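Local coordinates for protein torso (Bombyx mori, PDB 5AOQ) that acts as the extracellular part of a receptor tyrosine kinase that binds the neurohormone PTTH and thereby helps initiate metamorphosis through MAPK signalling, at residues K63-S68 with D184-F189; N156-F161 with V178-G183; F189-I194 with A203-T208; C224-K229 with H237-P242. All blocks are in the same frame, centred on the assembly; numbering follows the deposited sequence.

Contact 1: K63-S68 with D184-F189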
# COMPACT_ATOMS: atom_id res chain seq x y z
N LYS A 63 -11.80 26.06 14.19
CA LYS A 63 -11.79 25.67 15.59
C LYS A 63 -11.28 24.25 15.76
O LYS A 63 -11.78 23.32 15.14
CB LYS A 63 -13.20 25.79 16.20
CG LYS A 63 -13.39 26.98 17.14
CD LYS A 63 -12.46 26.93 18.36
CE LYS A 63 -12.66 25.67 19.19
NZ LYS A 63 -11.81 25.67 20.41
N VAL A 64 -10.28 24.09 16.62
CA VAL A 64 -9.75 22.78 16.95
C VAL A 64 -10.70 22.05 17.88
O VAL A 64 -10.91 22.47 19.02
CB VAL A 64 -8.36 22.87 17.61
CG1 VAL A 64 -7.83 21.48 17.95
CG2 VAL A 64 -7.38 23.62 16.71
N ARG A 65 -11.28 20.95 17.39
CA ARG A 65 -12.21 20.16 18.19
C ARG A 65 -11.48 19.02 18.91
O ARG A 65 -11.74 18.75 20.07
CB ARG A 65 -13.33 19.60 17.32
CG ARG A 65 -14.21 20.66 16.67
CD ARG A 65 -14.87 21.55 17.72
NE ARG A 65 -15.82 22.49 17.14
CZ ARG A 65 -16.49 23.40 17.83
NH1 ARG A 65 -16.34 23.49 19.15
NH2 ARG A 65 -17.33 24.22 17.21
N CYS A 66 -10.57 18.35 18.20
CA CYS A 66 -9.80 17.26 18.78
C CYS A 66 -8.35 17.28 18.31
O CYS A 66 -8.04 17.86 17.27
CB CYS A 66 -10.43 15.91 18.42
SG CYS A 66 -12.18 15.74 18.83
N GLN A 67 -7.47 16.67 19.10
CA GLN A 67 -6.12 16.39 18.65
C GLN A 67 -5.56 15.17 19.37
O GLN A 67 -5.64 15.06 20.59
CB GLN A 67 -5.18 17.59 18.85
CG GLN A 67 -4.88 17.97 20.30
CD GLN A 67 -3.68 18.90 20.42
OE1 GLN A 67 -2.92 19.08 19.47
NE2 GLN A 67 -3.51 19.49 21.60
N SER A 68 -5.03 14.23 18.59
CA SER A 68 -4.26 13.12 19.14
C SER A 68 -2.80 13.45 18.93
O SER A 68 -2.46 14.33 18.13
CB SER A 68 -4.64 11.80 18.47
OG SER A 68 -4.16 11.74 17.14
N ASP A 184 -16.40 16.11 29.47
CA ASP A 184 -15.91 17.02 28.45
C ASP A 184 -16.75 16.95 27.18
O ASP A 184 -17.44 15.96 26.94
CB ASP A 184 -14.45 16.71 28.11
CG ASP A 184 -13.51 16.97 29.28
OD1 ASP A 184 -13.96 16.89 30.44
OD2 ASP A 184 -12.32 17.27 29.03
N ARG A 185 -16.69 18.01 26.38
CA ARG A 185 -17.45 18.10 25.14
C ARG A 185 -16.59 17.72 23.94
O ARG A 185 -17.05 17.07 23.00
CB ARG A 185 -18.01 19.51 24.96
CG ARG A 185 -18.84 20.01 26.14
CD ARG A 185 -19.17 21.49 26.02
NE ARG A 185 -19.96 21.79 24.82
CZ ARG A 185 -19.45 22.16 23.65
NH1 ARG A 185 -18.13 22.27 23.48
NH2 ARG A 185 -20.26 22.42 22.63
N ASP A 186 -15.33 18.14 23.98
CA ASP A 186 -14.40 17.93 22.88
C ASP A 186 -13.88 16.49 22.81
O ASP A 186 -12.82 16.19 23.34
CB ASP A 186 -13.21 18.89 23.01
CG ASP A 186 -13.62 20.35 22.86
OD1 ASP A 186 -14.56 20.63 22.10
OD2 ASP A 186 -12.99 21.21 23.51
N LEU A 187 -14.64 15.62 22.16
CA LEU A 187 -14.26 14.21 22.03
C LEU A 187 -14.55 13.64 20.64
O LEU A 187 -15.69 13.62 20.19
CB LEU A 187 -14.99 13.37 23.08
CG LEU A 187 -14.26 13.14 24.41
CD1 LEU A 187 -14.54 14.25 25.41
CD2 LEU A 187 -14.64 11.78 24.99
N CYS A 188 -13.49 13.18 19.98
CA CYS A 188 -13.60 12.42 18.74
C CYS A 188 -13.26 10.96 19.04
O CYS A 188 -12.77 10.65 20.13
CB CYS A 188 -12.66 12.97 17.67
SG CYS A 188 -12.94 14.71 17.25
N PHE A 189 -13.52 10.06 18.09
CA PHE A 189 -13.25 8.63 18.32
C PHE A 189 -12.78 7.88 17.08
O PHE A 189 -13.04 8.29 15.95
CB PHE A 189 -14.50 7.95 18.88
CG PHE A 189 -15.00 8.55 20.17
CD1 PHE A 189 -14.34 8.32 21.36
CD2 PHE A 189 -16.12 9.36 20.18
CE1 PHE A 189 -14.79 8.87 22.54
CE2 PHE A 189 -16.58 9.92 21.36
CZ PHE A 189 -15.92 9.67 22.54
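The Arg65 guanidinium is held outside the contact through two nitrogens: NE, in a salt bridge with Glu75 OE1 on the neighbouring strand 71-75, and NH2. With the guanidinium committed to Glu75, Asp186, itself poorly ordered, stays at a looser distance: Asp186 OD1 lies near the guanidinium plane but 4.5 Å from Arg65 NH1, too far for a salt bridge, and can offer at most a long-range attraction. The side chain of Asp186 makes its closest approach with CB, 3.3 Å from Arg65 O. Asp186 is the centre of an inverse gamma turn, which bends the chain towards the cysteine that follows.

What truly ties the two segments is the disulfide, with Cys66 SG 2.0 Å from Cys188 SG. Each sulfur sits anti to its own carbonyl carbon (chi1 -54° and -59°), and the S-S torsion of 86° is close to the relaxed right angle. This covalent link joins the first fibronectin type III domain, through its edge strand 63-68, to the second, through the loop that leads into strand 189-195. Cys66 also belongs to a classic beta bulge, in which it and Arg65 both face Arg73; the kink probably helps turn the cysteine towards the other domain. Cys66 SG comes within 3.6 Å of Leu187 C, so the sulfur lies against backbone as well. No hydrogen bond crosses between the two segments. Around the link, Cys188 packs on Arg73 and Pro207, and Leu187 points away into its own domain, onto Thr182 and Ile231.

Contact 2: N156-F161 with V178-G183. With NAG (2-acetamido-2-deoxy-beta-D-glucopyranose), chain E.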
# COMPACT_ATOMS: atom_id res chain seq x y z
N ASN A 156 -12.16 4.73 31.02
CA ASN A 156 -12.52 3.63 30.13
C ASN A 156 -14.00 3.63 29.74
O ASN A 156 -14.87 3.52 30.59
CB ASN A 156 -12.18 2.29 30.78
CG ASN A 156 -12.19 1.13 29.80
OD1 ASN A 156 -13.11 1.00 28.99
ND2 ASN A 156 -11.18 0.28 29.88
N VAL A 157 -14.27 3.74 28.44
CA VAL A 157 -15.65 3.81 27.96
C VAL A 157 -16.34 2.45 28.07
O VAL A 157 -15.73 1.41 27.84
CB VAL A 157 -15.71 4.29 26.48
CG1 VAL A 157 -15.25 5.74 26.37
CG2 VAL A 157 -14.89 3.38 25.57
N THR A 158 -17.62 2.48 28.44
CA THR A 158 -18.42 1.26 28.59
C THR A 158 -19.51 1.24 27.52
O THR A 158 -20.26 2.21 27.36
CB THR A 158 -19.06 1.15 29.98
OG1 THR A 158 -19.85 2.31 30.25
CG2 THR A 158 -17.98 1.00 31.05
N GLN A 159 -19.58 0.14 26.78
CA GLN A 159 -20.34 0.08 25.54
C GLN A 159 -21.60 -0.77 25.65
O GLN A 159 -21.56 -1.90 26.15
CB GLN A 159 -19.45 -0.48 24.43
CG GLN A 159 -18.01 0.01 24.48
CD GLN A 159 -17.13 -0.66 23.45
OE1 GLN A 159 -17.60 -1.46 22.64
NE2 GLN A 159 -15.84 -0.33 23.47
N GLU A 160 -22.71 -0.22 25.17
CA GLU A 160 -23.93 -0.99 25.00
C GLU A 160 -24.15 -1.20 23.51
O GLU A 160 -23.66 -0.43 22.69
CB GLU A 160 -25.13 -0.28 25.65
CG GLU A 160 -25.61 0.96 24.91
CD GLU A 160 -26.79 1.62 25.60
OE1 GLU A 160 -26.95 1.43 26.83
OE2 GLU A 160 -27.56 2.33 24.92
N PHE A 161 -24.90 -2.24 23.17
CA PHE A 161 -25.10 -2.61 21.77
C PHE A 161 -26.45 -3.26 21.55
O PHE A 161 -27.00 -3.90 22.44
CB PHE A 161 -23.98 -3.56 21.34
CG PHE A 161 -23.61 -4.56 22.39
CD1 PHE A 161 -24.28 -5.76 22.49
CD2 PHE A 161 -22.59 -4.29 23.29
CE1 PHE A 161 -23.95 -6.68 23.46
CE2 PHE A 161 -22.25 -5.21 24.27
CZ PHE A 161 -22.93 -6.41 24.35
N VAL A 178 -23.11 1.73 20.92
CA VAL A 178 -23.07 3.04 21.57
C VAL A 178 -22.31 2.93 22.89
O VAL A 178 -22.26 1.86 23.49
CB VAL A 178 -24.50 3.58 21.82
CG1 VAL A 178 -24.46 4.92 22.54
CG2 VAL A 178 -25.27 3.71 20.51
N TRP A 179 -21.72 4.03 23.33
CA TRP A 179 -21.02 4.06 24.62
C TRP A 179 -21.09 5.44 25.27
O TRP A 179 -21.33 6.44 24.60
CB TRP A 179 -19.56 3.64 24.42
CG TRP A 179 -18.80 4.50 23.46
CD1 TRP A 179 -17.92 5.50 23.77
CD2 TRP A 179 -18.83 4.43 22.03
NE1 TRP A 179 -17.42 6.06 22.63
CE2 TRP A 179 -17.96 5.42 21.54
CE3 TRP A 179 -19.52 3.63 21.12
CZ2 TRP A 179 -17.75 5.63 20.18
CZ3 TRP A 179 -19.32 3.84 19.76
CH2 TRP A 179 -18.44 4.84 19.31
N ASN A 180 -20.89 5.48 26.58
CA ASN A 180 -21.00 6.73 27.33
C ASN A 180 -19.80 7.64 27.13
O ASN A 180 -18.69 7.19 26.84
CB ASN A 180 -21.19 6.44 28.83
CG ASN A 180 -20.00 5.73 29.47
OD1 ASN A 180 -19.26 5.01 28.80
ND2 ASN A 180 -19.83 5.93 30.78
N THR A 181 -20.05 8.94 27.30
CA THR A 181 -19.03 9.97 27.11
C THR A 181 -18.69 10.62 28.45
O THR A 181 -19.51 10.64 29.37
CB THR A 181 -19.49 11.05 26.13
OG1 THR A 181 -20.55 11.82 26.72
CG2 THR A 181 -19.98 10.43 24.83
N THR A 182 -17.48 11.15 28.54
CA THR A 182 -17.05 11.86 29.74
C THR A 182 -17.75 13.20 29.86
O THR A 182 -18.61 13.54 29.04
CB THR A 182 -15.52 12.08 29.75
OG1 THR A 182 -15.17 12.96 30.83
CG2 THR A 182 -15.04 12.69 28.44
N GLY A 183 -17.38 13.97 30.88
CA GLY A 183 -17.98 15.27 31.10
C GLY A 183 -17.60 16.27 30.03
O GLY A 183 -18.37 17.18 29.72
C1 NAG E . -18.79 5.30 31.57
C2 NAG E . -17.55 6.14 31.89
C3 NAG E . -16.56 5.32 32.72
C4 NAG E . -17.24 4.68 33.92
C5 NAG E . -18.53 3.97 33.52
C6 NAG E . -19.34 3.48 34.70
C7 NAG E . -16.92 7.87 30.25
C8 NAG E . -16.20 8.15 28.97
N2 NAG E . -16.91 6.60 30.66
O3 NAG E . -15.50 6.16 33.15
O4 NAG E . -16.37 3.70 34.48
O5 NAG E . -19.37 4.86 32.78
O6 NAG E . -18.75 3.85 35.94
O7 NAG E . -17.49 8.76 30.88
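The two segments run antiparallel, with Gln159 opposite Trp179 as a non-hydrogen-bonded pair and Glu160 opposite Val178 as a hydrogen-bonded one, where Glu160 N reaches Val178 O at 2.7 Å and Val178 N reaches Glu160 O at 2.8 Å. Beyond this pairing the backbone keeps one weak bond, Asn180 N to Thr158 O, and the side chain of Asn180 adds to it. Its CG stands between the backbone N and the carbonyl carbon (chi1 64°), which swings the amide across to Thr158. Asn180 OD1 accepts an almost straight bond (168°) from Thr158 N at 3.0 Å, arriving in the carbonyl plane, and a weak one from the hydroxyl, Thr158 OG1. The oxygen is thus held twice, which helps fix the rotation of the amide, while Asn180 ND2 on the other side is bonded covalently to NAG C1 at 1.5 Å.

Val157 and Trp179 lie alongside each other, Val157 CB 3.7 Å from Trp179 CD1, and Val157 CG1 also touches the acetyl methyl C8 of the sugar at 3.7 Å. Gln159 rests its CG on Trp179 CB, the amide inclined to the indole; the indole's NE1 edge meets the ring of Phe189 edge to face. Asn180, Thr181 and Thr182 form an Asn-X-Thr sequon, and the whole is a glycosylated asparagine at the open end of the hairpin 159-167/171-179 in the second fibronectin type III domain.

Contact 3: F189-I194 with A203-T208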
# COMPACT_ATOMS: atom_id res chain seq x y z
N PHE A 189 -13.52 10.06 18.09
CA PHE A 189 -13.25 8.63 18.32
C PHE A 189 -12.78 7.88 17.08
O PHE A 189 -13.04 8.29 15.95
CB PHE A 189 -14.50 7.95 18.88
CG PHE A 189 -15.00 8.55 20.17
CD1 PHE A 189 -14.34 8.32 21.36
CD2 PHE A 189 -16.12 9.36 20.18
CE1 PHE A 189 -14.79 8.87 22.54
CE2 PHE A 189 -16.58 9.92 21.36
CZ PHE A 189 -15.92 9.67 22.54
N ASP A 190 -12.09 6.76 17.32
CA ASP A 190 -11.67 5.84 16.26
C ASP A 190 -12.12 4.41 16.60
O ASP A 190 -11.78 3.89 17.66
CB ASP A 190 -10.16 5.88 16.07
CG ASP A 190 -9.68 7.16 15.44
OD1 ASP A 190 -9.58 8.18 16.16
OD2 ASP A 190 -9.42 7.16 14.22
N ILE A 191 -12.87 3.80 15.69
CA ILE A 191 -13.50 2.51 15.95
C ILE A 191 -12.97 1.41 15.05
O ILE A 191 -12.80 1.60 13.84
CB ILE A 191 -15.03 2.59 15.75
CG1 ILE A 191 -15.62 3.73 16.59
CG2 ILE A 191 -15.69 1.26 16.10
CD1 ILE A 191 -15.61 5.07 15.87
N ALA A 192 -12.71 0.25 15.65
CA ALA A 192 -12.34 -0.95 14.91
C ALA A 192 -13.18 -2.13 15.38
O ALA A 192 -13.33 -2.34 16.58
CB ALA A 192 -10.86 -1.24 15.07
N ASN A 193 -13.73 -2.90 14.45
CA ASN A 193 -14.57 -4.05 14.80
C ASN A 193 -14.27 -5.27 13.94
O ASN A 193 -14.08 -5.16 12.72
CB ASN A 193 -16.05 -3.69 14.67
CG ASN A 193 -16.96 -4.83 15.06
OD1 ASN A 193 -16.75 -5.49 16.08
ND2 ASN A 193 -17.98 -5.09 14.25
N ILE A 194 -14.22 -6.43 14.59
CA ILE A 194 -13.94 -7.69 13.90
C ILE A 194 -14.74 -8.84 14.51
O ILE A 194 -15.04 -8.83 15.71
CB ILE A 194 -12.43 -8.02 13.94
CG1 ILE A 194 -12.10 -9.28 13.14
CG2 ILE A 194 -11.95 -8.16 15.38
CD1 ILE A 194 -12.42 -9.19 11.66
N ALA A 203 -13.79 2.63 11.40
CA ALA A 203 -14.39 3.94 11.16
C ALA A 203 -13.77 5.02 12.05
O ALA A 203 -13.09 4.72 13.03
CB ALA A 203 -15.89 3.88 11.38
N LYS A 204 -14.01 6.27 11.68
CA LYS A 204 -13.49 7.42 12.42
C LYS A 204 -14.62 8.40 12.72
O LYS A 204 -15.18 9.02 11.82
CB LYS A 204 -12.38 8.10 11.61
CG LYS A 204 -11.68 9.25 12.33
CD LYS A 204 -10.70 9.97 11.41
CE LYS A 204 -9.57 9.04 10.96
NZ LYS A 204 -8.54 9.76 10.16
N ILE A 205 -14.96 8.54 14.00
CA ILE A 205 -16.08 9.37 14.42
C ILE A 205 -15.65 10.78 14.80
O ILE A 205 -14.89 10.99 15.75
CB ILE A 205 -16.85 8.73 15.61
CG1 ILE A 205 -17.70 7.56 15.10
CG2 ILE A 205 -17.74 9.75 16.31
CD1 ILE A 205 -18.52 6.84 16.16
N TRP A 206 -16.14 11.74 14.02
CA TRP A 206 -15.95 13.16 14.29
C TRP A 206 -16.71 13.54 15.56
O TRP A 206 -17.53 12.76 16.03
CB TRP A 206 -16.44 14.00 13.10
CG TRP A 206 -15.83 13.60 11.79
CD1 TRP A 206 -16.40 12.82 10.83
CD2 TRP A 206 -14.54 13.96 11.31
NE1 TRP A 206 -15.53 12.68 9.77
CE2 TRP A 206 -14.38 13.36 10.04
CE3 TRP A 206 -13.49 14.73 11.83
CZ2 TRP A 206 -13.22 13.51 9.29
CZ3 TRP A 206 -12.34 14.87 11.07
CH2 TRP A 206 -12.22 14.27 9.82
N PRO A 207 -16.44 14.72 16.13
CA PRO A 207 -17.06 14.98 17.44
C PRO A 207 -18.57 15.16 17.36
O PRO A 207 -19.04 16.08 16.68
CB PRO A 207 -16.37 16.26 17.91
CG PRO A 207 -15.94 16.95 16.67
CD PRO A 207 -15.71 15.90 15.62
N THR A 208 -19.31 14.29 18.04
CA THR A 208 -20.76 14.37 18.09
C THR A 208 -21.24 14.47 19.53
O THR A 208 -20.47 14.26 20.47
CB THR A 208 -21.42 13.13 17.43
OG1 THR A 208 -21.07 11.96 18.17
CG2 THR A 208 -20.96 12.98 15.99
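Four backbone bonds make the first shell. Phe189 and Ile205 exchange two, with Phe189 N to Ile205 O at 2.9 Å, and Ile191 and Ala203 exchange two more, with Ile191 N to Ala203 O at 2.8 Å. Between them Asp190 and Lys204 form a non-hydrogen-bonded antiparallel pair, their side chains alongside and pointing the same way. Asp190 OD2 lies against the lysine's methylenes, 3.6 Å from Lys204 CG, whereas Lys204 NZ stays 4.9 Å from it. On the other face the side chains of Ile191 and Ile205 cross obliquely and touch through Ile191 CD1 and Ile205 CG1, 3.3 Å apart, and the Ile205 methyl CG2 sits at the edge of the Phe189 ring.

Farther out, partners in the first fibronectin domain fix both charged ends. Arg73 NH2 forms a salt bridge with Asp190 OD1, and Glu109 OE1 one with Lys204 NZ; Lys204 NZ also makes a weak, long ion pair with Glu28 of the PTTH chain. An alanine in place of Lys204 would lose the ammonium and with it the salt bridge to Glu109, and would probably loosen the interdomain hold and the weak attraction to Glu28 of the PTTH chain.

Asp190 and Lys204 are both implicated in PTTH binding. With acids on several sides the ammonium is likely to stay protonated, and Arg73 and Glu109 probably hold these two charges in place beside the hormone.

Contact 4: C224-K229 with H237-P242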
# COMPACT_ATOMS: atom_id res chain seq x y z
N CYS A 224 -17.45 -11.90 18.56
CA CYS A 224 -16.88 -10.68 18.01
C CYS A 224 -16.05 -9.89 19.02
O CYS A 224 -16.07 -10.17 20.22
CB CYS A 224 -17.98 -9.77 17.47
SG CYS A 224 -18.99 -10.47 16.15
N GLU A 225 -15.34 -8.89 18.51
CA GLU A 225 -14.58 -7.97 19.34
C GLU A 225 -14.51 -6.59 18.68
O GLU A 225 -14.35 -6.49 17.45
CB GLU A 225 -13.17 -8.50 19.61
CG GLU A 225 -12.36 -7.66 20.58
CD GLU A 225 -10.99 -8.25 20.86
OE1 GLU A 225 -10.60 -9.21 20.17
OE2 GLU A 225 -10.31 -7.74 21.78
N ILE A 226 -14.63 -5.55 19.50
CA ILE A 226 -14.59 -4.17 19.02
C ILE A 226 -13.66 -3.32 19.88
O ILE A 226 -13.71 -3.38 21.11
CB ILE A 226 -16.02 -3.55 18.99
CG1 ILE A 226 -15.99 -2.18 18.30
CG2 ILE A 226 -16.61 -3.44 20.39
CD1 ILE A 226 -17.36 -1.55 18.11
N HIS A 227 -12.79 -2.57 19.23
CA HIS A 227 -11.89 -1.64 19.91
C HIS A 227 -12.37 -0.21 19.68
O HIS A 227 -12.60 0.21 18.54
CB HIS A 227 -10.46 -1.79 19.40
CG HIS A 227 -10.00 -3.21 19.30
ND1 HIS A 227 -9.53 -3.93 20.38
CD2 HIS A 227 -9.93 -4.05 18.24
CE1 HIS A 227 -9.20 -5.14 19.99
NE2 HIS A 227 -9.43 -5.25 18.70
N VAL A 228 -12.50 0.54 20.78
CA VAL A 228 -12.88 1.94 20.73
C VAL A 228 -11.76 2.82 21.27
O VAL A 228 -11.47 2.83 22.47
CB VAL A 228 -14.17 2.21 21.54
CG1 VAL A 228 -14.52 3.70 21.54
CG2 VAL A 228 -15.33 1.40 20.97
N LYS A 229 -11.12 3.56 20.37
CA LYS A 229 -10.06 4.50 20.72
C LYS A 229 -10.65 5.90 20.92
O LYS A 229 -11.33 6.43 20.03
CB LYS A 229 -8.99 4.53 19.63
CG LYS A 229 -7.87 5.54 19.86
CD LYS A 229 -6.99 5.15 21.04
CE LYS A 229 -5.92 6.20 21.29
NZ LYS A 229 -4.94 5.77 22.33
N HIS A 237 -13.23 -4.37 23.59
CA HIS A 237 -14.52 -4.84 24.07
C HIS A 237 -14.99 -6.07 23.30
O HIS A 237 -15.47 -5.96 22.17
CB HIS A 237 -15.55 -3.72 23.97
CG HIS A 237 -16.95 -4.15 24.28
ND1 HIS A 237 -17.41 -4.31 25.57
CD2 HIS A 237 -17.99 -4.45 23.46
CE1 HIS A 237 -18.68 -4.69 25.53
NE2 HIS A 237 -19.05 -4.78 24.27
N LYS A 238 -14.84 -7.24 23.92
CA LYS A 238 -15.33 -8.48 23.32
C LYS A 238 -16.84 -8.57 23.47
O LYS A 238 -17.41 -8.06 24.44
CB LYS A 238 -14.67 -9.69 23.97
CG LYS A 238 -13.18 -9.84 23.67
CD LYS A 238 -12.62 -11.11 24.29
CE LYS A 238 -11.15 -11.28 23.97
NZ LYS A 238 -10.58 -12.51 24.58
N TYR A 239 -17.49 -9.21 22.51
CA TYR A 239 -18.94 -9.40 22.56
C TYR A 239 -19.37 -10.48 21.58
O TYR A 239 -18.76 -10.65 20.53
CB TYR A 239 -19.66 -8.08 22.26
CG TYR A 239 -19.52 -7.62 20.82
CD1 TYR A 239 -18.43 -6.86 20.42
CD2 TYR A 239 -20.47 -7.95 19.87
CE1 TYR A 239 -18.29 -6.44 19.12
CE2 TYR A 239 -20.34 -7.53 18.56
CZ TYR A 239 -19.25 -6.78 18.19
OH TYR A 239 -19.12 -6.36 16.89
N LYS A 240 -20.43 -11.20 21.94
CA LYS A 240 -20.93 -12.30 21.12
C LYS A 240 -22.30 -11.94 20.55
O LYS A 240 -23.16 -11.43 21.26
CB LYS A 240 -21.00 -13.59 21.94
CG LYS A 240 -21.32 -14.84 21.13
CD LYS A 240 -21.38 -16.06 22.03
CE LYS A 240 -21.64 -17.34 21.23
NZ LYS A 240 -20.54 -17.63 20.27
N THR A 241 -22.50 -12.22 19.26
CA THR A 241 -23.78 -11.96 18.62
C THR A 241 -24.83 -12.94 19.13
O THR A 241 -24.54 -14.12 19.31
CB THR A 241 -23.69 -12.05 17.09
OG1 THR A 241 -23.21 -13.34 16.71
CG2 THR A 241 -22.75 -10.98 16.54
N PRO A 242 -26.07 -12.46 19.35
CA PRO A 242 -27.09 -13.30 19.99
C PRO A 242 -27.50 -14.51 19.16
O PRO A 242 -27.21 -14.57 17.96
CB PRO A 242 -28.27 -12.33 20.14
CG PRO A 242 -28.09 -11.33 19.06
CD PRO A 242 -26.60 -11.16 18.93
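Strands 223-230 and 233-240 form a beta hairpin at one side of the four-stranded sheet of the second fibronectin type III domain, and here its antiparallel pairing is regular. Among the backbone bonds, Tyr239 N points almost straight at Cys224 O (2.9 Å, 177°), though from above the carbonyl plane; Cys224 N returns a bond to Tyr239 O. One pair further on, Ile226 and His237 exchange two bonds, with His237 N to Ile226 O at 2.7 Å.

Aromatic contacts dominate the inner face. Tyr239 CG stands between the backbone N and the carbonyl carbon (chi1 69°), which folds the ring back over Cys224, whose CB makes a CH-pi contact over one ring face, 3.6 Å from the centroid. Cys224 SG, bonded to Cys195 SG, meets the same ring obliquely and also touches Thr241 CG2 at 3.8 Å. The ring also meets Ile226, with Tyr239 CE1 3.7 Å from Ile226 CG2, and Phe177 closes on it edge to face from the opposing sheet; the hydroxyl reaches the side-chain amide of Asn193. An alanine at Tyr239 would remove this ring and hydroxyl, and would probably leave the Cys195-Cys224 disulfide and Ile226 less well packed.

Charged groups lie on the other face. Glu225 and Lys238 run side by side, touching through their CG methylenes, while their charged ends stay apart; Glu225 also packs on Lys21 of the PTTH chain. Back on the inner face, Ile226 CG2 lies in the plane of the His237 ring, at its edge, 3.5 Å from His237 CD2.

In the fold
Contact 1 is the outlier: it links the first and second fibronectin type III domains, whereas contacts 2, 3 and 4 all lie in the second. Along the chain contact 2 is nested within the loop closed by contact 1, and contacts 3 and 4 follow in series. Contacts 3 and 4 belong to one four-stranded sheet, in which strands 189-195 and 223-230 are neighbours; contact 2 lies in the facing three-stranded sheet. The centres of contacts 2, 3 and 4 are about 13 Å from one another, contacts 1 and 4 about 24 Å apart. Phe189 is shared by contacts 1 and 3, so the interdomain disulfide leads straight into the hormone-binding strand.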